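Local atomic coordinates of Bpsl2520 (Burkholderia pseudomallei K96243, PDB entry 6F03), a protein that is of unknown function but is a secreted, nearly all-helical antigen of a pathogenic bacterium, carrying a DUF2059 family region. Residues 49-54 against 148-153; 43-48 against 141-146. All coordinates share one frame; numbering follows the deposited sequence.

Contact 1. Residues 49-54 against 148-153; sequences LLDAID and FYKSPT
The phenol ring of Y149 and the methyl CG2 of I53 meet where the end of helix 40-52 packs on the end of helix 139-150, I53 lying just after the last turn of the first helix. CG2 sits over one ring face as a CH-pi contact, 3.4 Å from the centroid of the Y149 ring and 16° off the ring normal. On the other side of the ring lies F148, whose CD2 is offset toward the rim. L49 comes to the edge instead: its CD1 lies near the ring plane, 3.3 Å from Y149 CD2. Two branched side chains thus meet the same ring differently, one over its face and one at its edge. Closer to the backbone, A52 brings the helices together, with its CB 4.0 Å from Y149 CB and 3.9 Å from K150 CG.

Outside this apolar layer, the K150 chain bends at chi3 (100°) and chi4, which carries NZ back over A52 toward D51. The salt bridge is long, 4.0 Å between K150 NZ and D51 OD2; both side chains are exposed, and a water bonds weakly to each of them.

The chain turns just beyond Y149 and K150. F148 O accepts both S151 N and S151 OG, the latter at 2.6 Å, and the same hydroxyl caps G154 N at the start of helix 152-193. F157 and I158 of that helix, and F157 of the second subunit, also touch Y149, while Y133 of helix 119-136 touches L49 and I53. Helix 40-52 closes in a Schellman motif with D54, at positive phi, as its C-prime residue, while S151, on the other segment, starts helix 152-193: a hydrophobic junction between two helix ends in an all-helical fold.

Contact 2. Residues 43-48 against 141-146; sequences KAAIKD and EIKDLT
I142 and I46 both turn CG1 anti to their own carbonyl carbon (chi1 -68° and -70°), and these matching torsions bring the two delta branches together between the helices. The motif is a pair of neighbouring, nearly parallel helices, 40-52 and 139-150, whose short segments run 22° apart with axes 9.0 Å from each other at closest approach. A45 points its CB at the partner helix, 3.9 Å from I142 CG2. The other branch of I142 meets I46 more tightly than usual van der Waals contact, with CD1 3.4 Å from I46 CG1. I46 also packs on Y130 and A134 of helix 119-136, so a third helix borders this side chain.

Toward solvent the character changes. The aliphatic part of K143 runs past A45, with CG near CB, while T146 CG2 lies beside the main chain of D48. The T146 hydroxyl turns back along its own helix and donates to I142 O, with 2.9 Å between T146 OG1 and that oxygen. The same carbonyl also accepts T146 N, and the two donors reach it from opposite faces of its plane. Where no direct hydrogen bond crosses the interface, one water bridges it, donating to A45 O and to T146 OG1 at 2.6 Å each.

How the contacts relate
Contacts 1 and 2 are successive levels of one helix pair, 40-52 with 139-150, with centres 10 Å apart. Each has a buried apolar side and exposed polar or charged residues at its margin, so neither is wholly core or wholly surface. Contact 2 lies within both helices and relies on aliphatic packing and a firm water bridge; contact 1, at the helix ends, uses an aromatic ring and adds a loose, long charge pair. L49 joins them: its CB lies 3.4 Å from T146 OG1, and its CD2 packs on I142 and L145. Both levels also touch the second subunit, where T153 of one chain and D144 of the other share a hydrogen bond.

Contact 1. Residues 49-54 against 148-153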
loop_
_atom_site.group_PDB
_atom_site.type_symbol
_atom_site.label_atom_id
_atom_site.label_comp_id
_atom_site.label_asym_id
_atom_site.label_seq_id
_atom_site.Cartn_x
_atom_site.Cartn_y
_atom_site.Cartn_z
ATOM N N LEU B 49 -15.655 -5.367 -20.750
ATOM C CA LEU B 49 -14.883 -4.383 -19.996
ATOM C C LEU B 49 -13.575 -4.985 -19.495
ATOM O O LEU B 49 -12.521 -4.360 -19.594
ATOM C CB LEU B 49 -15.699 -3.831 -18.831
ATOM C CG LEU B 49 -14.956 -2.779 -17.999
ATOM C CD1 LEU B 49 -14.378 -1.744 -18.900
ATOM C CD2 LEU B 49 -15.870 -2.115 -16.996
ATOM N N LEU B 50 -13.634 -6.197 -18.929
ATOM C CA LEU B 50 -12.429 -6.862 -18.429
ATOM C C LEU B 50 -11.384 -7.046 -19.532
ATOM O O LEU B 50 -10.181 -6.879 -19.297
ATOM C CB LEU B 50 -12.804 -8.211 -17.808
ATOM C CG LEU B 50 -13.602 -8.111 -16.487
ATOM C CD1 LEU B 50 -13.949 -9.487 -15.935
ATOM C CD2 LEU B 50 -12.829 -7.283 -15.470
ATOM N N ASP B 51 -11.823 -7.402 -20.736
ATOM C CA ASP B 51 -10.904 -7.491 -21.871
ATOM C C ASP B 51 -10.249 -6.138 -22.175
ATOM O O ASP B 51 -9.047 -6.065 -22.448
ATOM C CB ASP B 51 -11.664 -8.020 -23.089
ATOM C CG ASP B 51 -10.787 -8.176 -24.307
ATOM O OD1 ASP B 51 -9.912 -9.079 -24.283
ATOM O OD2 ASP B 51 -10.984 -7.406 -25.290
ATOM N N ALA B 52 -11.021 -5.054 -22.123
ATOM C CA ALA B 52 -10.493 -3.745 -22.490
ATOM C C ALA B 52 -9.492 -3.207 -21.467
ATOM O O ALA B 52 -8.624 -2.399 -21.822
ATOM C CB ALA B 52 -11.650 -2.743 -22.678
ATOM N N ILE B 53 -9.602 -3.591 -20.194
ATOM C CA ILE B 53 -8.638 -3.096 -19.214
ATOM C C ILE B 53 -7.496 -4.091 -19.020
ATOM O O ILE B 53 -6.685 -3.942 -18.099
ATOM C CB ILE B 53 -9.329 -2.784 -17.874
ATOM C CG1 ILE B 53 -9.879 -4.059 -17.225
ATOM C CG2 ILE B 53 -10.463 -1.770 -18.077
ATOM C CD1 ILE B 53 -10.472 -3.833 -15.793
ATOM N N ASP B 54 -7.435 -5.127 -19.861
ATOM C CA ASP B 54 -6.477 -6.224 -19.694
ATOM C C ASP B 54 -6.526 -6.786 -18.263
ATOM O O ASP B 54 -5.538 -6.794 -17.524
ATOM C CB ASP B 54 -5.055 -5.771 -20.067
ATOM C CG ASP B 54 -4.050 -6.941 -20.142
ATOM O OD1 ASP B 54 -4.477 -8.123 -20.105
ATOM O OD2 ASP B 54 -2.825 -6.668 -20.237
ATOM N N PHE B 148 -14.941 4.276 -23.096
ATOM C CA PHE B 148 -13.792 5.109 -22.762
ATOM C C PHE B 148 -12.486 4.305 -22.814
ATOM O O PHE B 148 -11.474 4.785 -23.339
ATOM C CB PHE B 148 -13.986 5.762 -21.403
ATOM C CG PHE B 148 -12.728 6.356 -20.842
ATOM C CD1 PHE B 148 -12.217 7.530 -21.368
ATOM C CD2 PHE B 148 -12.054 5.731 -19.791
ATOM C CE1 PHE B 148 -11.053 8.082 -20.865
ATOM C CE2 PHE B 148 -10.882 6.275 -19.270
ATOM C CZ PHE B 148 -10.381 7.455 -19.811
ATOM N N TYR B 149 -12.485 3.076 -22.291
ATOM C CA TYR B 149 -11.226 2.321 -22.225
ATOM C C TYR B 149 -10.709 1.915 -23.603
ATOM O O TYR B 149 -9.490 1.805 -23.795
ATOM C CB TYR B 149 -11.375 1.070 -21.353
ATOM C CG TYR B 149 -11.332 1.342 -19.870
ATOM C CD1 TYR B 149 -10.243 2.004 -19.301
ATOM C CD2 TYR B 149 -12.327 0.879 -19.025
ATOM C CE1 TYR B 149 -10.170 2.234 -17.925
ATOM C CE2 TYR B 149 -12.264 1.103 -17.646
ATOM C CZ TYR B 149 -11.178 1.779 -17.120
ATOM O OH TYR B 149 -11.098 2.002 -15.788
ATOM N N LYS B 150 -11.603 1.660 -24.555
ATOM C CA LYS B 150 -11.202 1.371 -25.924
ATOM C C LYS B 150 -10.893 2.624 -26.740
ATOM O O LYS B 150 -10.301 2.502 -27.804
ATOM C CB LYS B 150 -12.280 0.534 -26.632
ATOM C CG LYS B 150 -12.425 -0.846 -26.000
ATOM C CD LYS B 150 -13.101 -1.856 -26.909
ATOM C CE LYS B 150 -12.073 -2.785 -27.592
ATOM N NZ LYS B 150 -11.307 -3.673 -26.618
ATOM N N SER B 151 -11.233 3.818 -26.270
ATOM C CA SER B 151 -10.869 5.025 -27.003
ATOM C C SER B 151 -9.362 5.258 -26.929
ATOM O O SER B 151 -8.679 4.688 -26.076
ATOM C CB SER B 151 -11.622 6.233 -26.451
ATOM O OG SER B 151 -11.124 6.621 -25.180
ATOM N N PRO B 152 -8.810 6.069 -27.839
ATOM C CA PRO B 152 -7.355 6.324 -27.785
ATOM C C PRO B 152 -6.890 6.902 -26.458
ATOM O O PRO B 152 -5.814 6.539 -25.972
ATOM C CB PRO B 152 -7.123 7.327 -28.924
ATOM C CG PRO B 152 -8.279 7.080 -29.882
ATOM C CD PRO B 152 -9.456 6.682 -29.020
ATOM N N THR B 153 -7.653 7.818 -25.866
ATOM C CA THR B 153 -7.225 8.352 -24.580
ATOM C C THR B 153 -7.398 7.315 -23.470
ATOM O O THR B 153 -6.574 7.260 -22.551
ATOM C CB THR B 153 -7.962 9.664 -24.284
ATOM O OG1 THR B 153 -7.379 10.695 -25.088
ATOM C CG2 THR B 153 -7.851 10.064 -22.807
HETATM O O HOH W 1 -13.663 -5.459 -25.013
#

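Contact 2. Residues 43-48 against 141-146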
loop_
_atom_site.group_PDB
_atom_site.type_symbol
_atom_site.label_atom_id
_atom_site.label_comp_id
_atom_site.label_asym_id
_atom_site.label_seq_id
_atom_site.Cartn_x
_atom_site.Cartn_y
_atom_site.Cartn_z
ATOM N N LYS B 43 -23.333 -9.651 -17.434
ATOM C CA LYS B 43 -22.130 -10.474 -17.502
ATOM C C LYS B 43 -21.379 -10.246 -18.812
ATOM O O LYS B 43 -20.158 -10.039 -18.817
ATOM C CB LYS B 43 -22.487 -11.952 -17.338
ATOM C CG LYS B 43 -21.261 -12.887 -17.292
ATOM C CD LYS B 43 -21.648 -14.360 -17.118
ATOM C CE LYS B 43 -20.447 -15.300 -17.304
ATOM N NZ LYS B 43 -19.359 -15.148 -16.299
ATOM N N ALA B 44 -22.096 -10.275 -19.937
ATOM C CA ALA B 44 -21.439 -10.077 -21.224
ATOM C C ALA B 44 -20.824 -8.690 -21.327
ATOM O O ALA B 44 -19.774 -8.522 -21.945
ATOM C CB ALA B 44 -22.429 -10.313 -22.365
ATOM N N ALA B 45 -21.445 -7.684 -20.721
ATOM C CA ALA B 45 -20.846 -6.353 -20.753
ATOM C C ALA B 45 -19.568 -6.315 -19.928
ATOM O O ALA B 45 -18.556 -5.745 -20.354
ATOM C CB ALA B 45 -21.856 -5.311 -20.255
ATOM N N ILE B 46 -19.582 -6.955 -18.759
ATOM C CA ILE B 46 -18.392 -6.971 -17.924
ATOM C C ILE B 46 -17.272 -7.741 -18.603
ATOM O O ILE B 46 -16.096 -7.349 -18.533
ATOM C CB ILE B 46 -18.716 -7.534 -16.534
ATOM C CG1 ILE B 46 -19.583 -6.530 -15.769
ATOM C CG2 ILE B 46 -17.437 -7.841 -15.808
ATOM C CD1 ILE B 46 -20.251 -7.085 -14.489
ATOM N N LYS B 47 -17.601 -8.849 -19.255
ATOM C CA LYS B 47 -16.568 -9.579 -19.975
ATOM C C LYS B 47 -15.861 -8.677 -20.991
ATOM O O LYS B 47 -14.634 -8.726 -21.117
ATOM C CB LYS B 47 -17.177 -10.816 -20.642
ATOM C CG LYS B 47 -16.198 -11.635 -21.471
ATOM C CD LYS B 47 -16.939 -12.741 -22.184
ATOM C CE LYS B 47 -16.030 -13.541 -23.083
ATOM N NZ LYS B 47 -16.830 -14.129 -24.200
ATOM N N ASP B 48 -16.613 -7.850 -21.730
ATOM C CA ASP B 48 -15.967 -6.908 -22.643
ATOM C C ASP B 48 -15.162 -5.845 -21.895
ATOM O O ASP B 48 -14.075 -5.460 -22.343
ATOM C CB ASP B 48 -16.990 -6.266 -23.573
ATOM C CG ASP B 48 -17.459 -7.224 -24.663
ATOM O OD1 ASP B 48 -16.824 -8.293 -24.825
ATOM O OD2 ASP B 48 -18.437 -6.898 -25.376
ATOM N N GLU B 141 -23.451 1.703 -17.144
ATOM C CA GLU B 141 -22.178 2.323 -16.777
ATOM C C GLU B 141 -20.998 1.459 -17.214
ATOM O O GLU B 141 -19.962 1.977 -17.645
ATOM C CB GLU B 141 -22.122 2.581 -15.273
ATOM C CG GLU B 141 -23.059 3.700 -14.801
ATOM C CD GLU B 141 -23.320 3.678 -13.291
ATOM O OE1 GLU B 141 -23.003 2.657 -12.637
ATOM O OE2 GLU B 141 -23.843 4.679 -12.757
ATOM N N ILE B 142 -21.136 0.145 -17.106
ATOM C CA ILE B 142 -20.093 -0.748 -17.600
ATOM C C ILE B 142 -19.875 -0.550 -19.098
ATOM O O ILE B 142 -18.737 -0.603 -19.591
ATOM C CB ILE B 142 -20.429 -2.202 -17.222
ATOM C CG1 ILE B 142 -20.323 -2.350 -15.700
ATOM C CG2 ILE B 142 -19.523 -3.182 -17.934
ATOM C CD1 ILE B 142 -21.066 -3.540 -15.136
ATOM N N LYS B 143 -20.957 -0.350 -19.856
ATOM C CA LYS B 143 -20.789 -0.123 -21.288
ATOM C C LYS B 143 -20.124 1.222 -21.575
ATOM O O LYS B 143 -19.240 1.305 -22.440
ATOM C CB LYS B 143 -22.131 -0.244 -22.009
ATOM C CG LYS B 143 -22.674 -1.669 -22.041
ATOM C CD LYS B 143 -23.961 -1.729 -22.875
ATOM C CE LYS B 143 -24.526 -3.138 -22.935
ATOM N NZ LYS B 143 -25.889 -3.148 -23.534
ATOM N N ASP B 144 -20.522 2.285 -20.864
ATOM C CA ASP B 144 -19.827 3.566 -21.014
ATOM C C ASP B 144 -18.334 3.412 -20.719
ATOM O O ASP B 144 -17.499 3.976 -21.431
ATOM C CB ASP B 144 -20.402 4.638 -20.087
ATOM C CG ASP B 144 -21.835 5.058 -20.444
ATOM O OD1 ASP B 144 -22.300 4.762 -21.561
ATOM O OD2 ASP B 144 -22.486 5.683 -19.569
ATOM N N LEU B 145 -17.986 2.705 -19.625
ATOM C CA LEU B 145 -16.583 2.517 -19.273
ATOM C C LEU B 145 -15.819 1.842 -20.397
ATOM O O LEU B 145 -14.683 2.216 -20.698
ATOM C CB LEU B 145 -16.445 1.667 -18.001
ATOM C CG LEU B 145 -16.718 2.428 -16.723
ATOM C CD1 LEU B 145 -16.655 1.482 -15.538
ATOM C CD2 LEU B 145 -15.673 3.528 -16.619
ATOM N N THR B 146 -16.407 0.803 -20.989
ATOM C CA THR B 146 -15.738 0.097 -22.066
ATOM C C THR B 146 -15.452 1.031 -23.236
ATOM O O THR B 146 -14.368 0.977 -23.842
ATOM C CB THR B 146 -16.578 -1.096 -22.491
ATOM O OG1 THR B 146 -16.862 -1.892 -21.342
ATOM C CG2 THR B 146 -15.838 -1.957 -23.519
HETATM O O HOH W 2 -18.748 -3.575 -21.860
#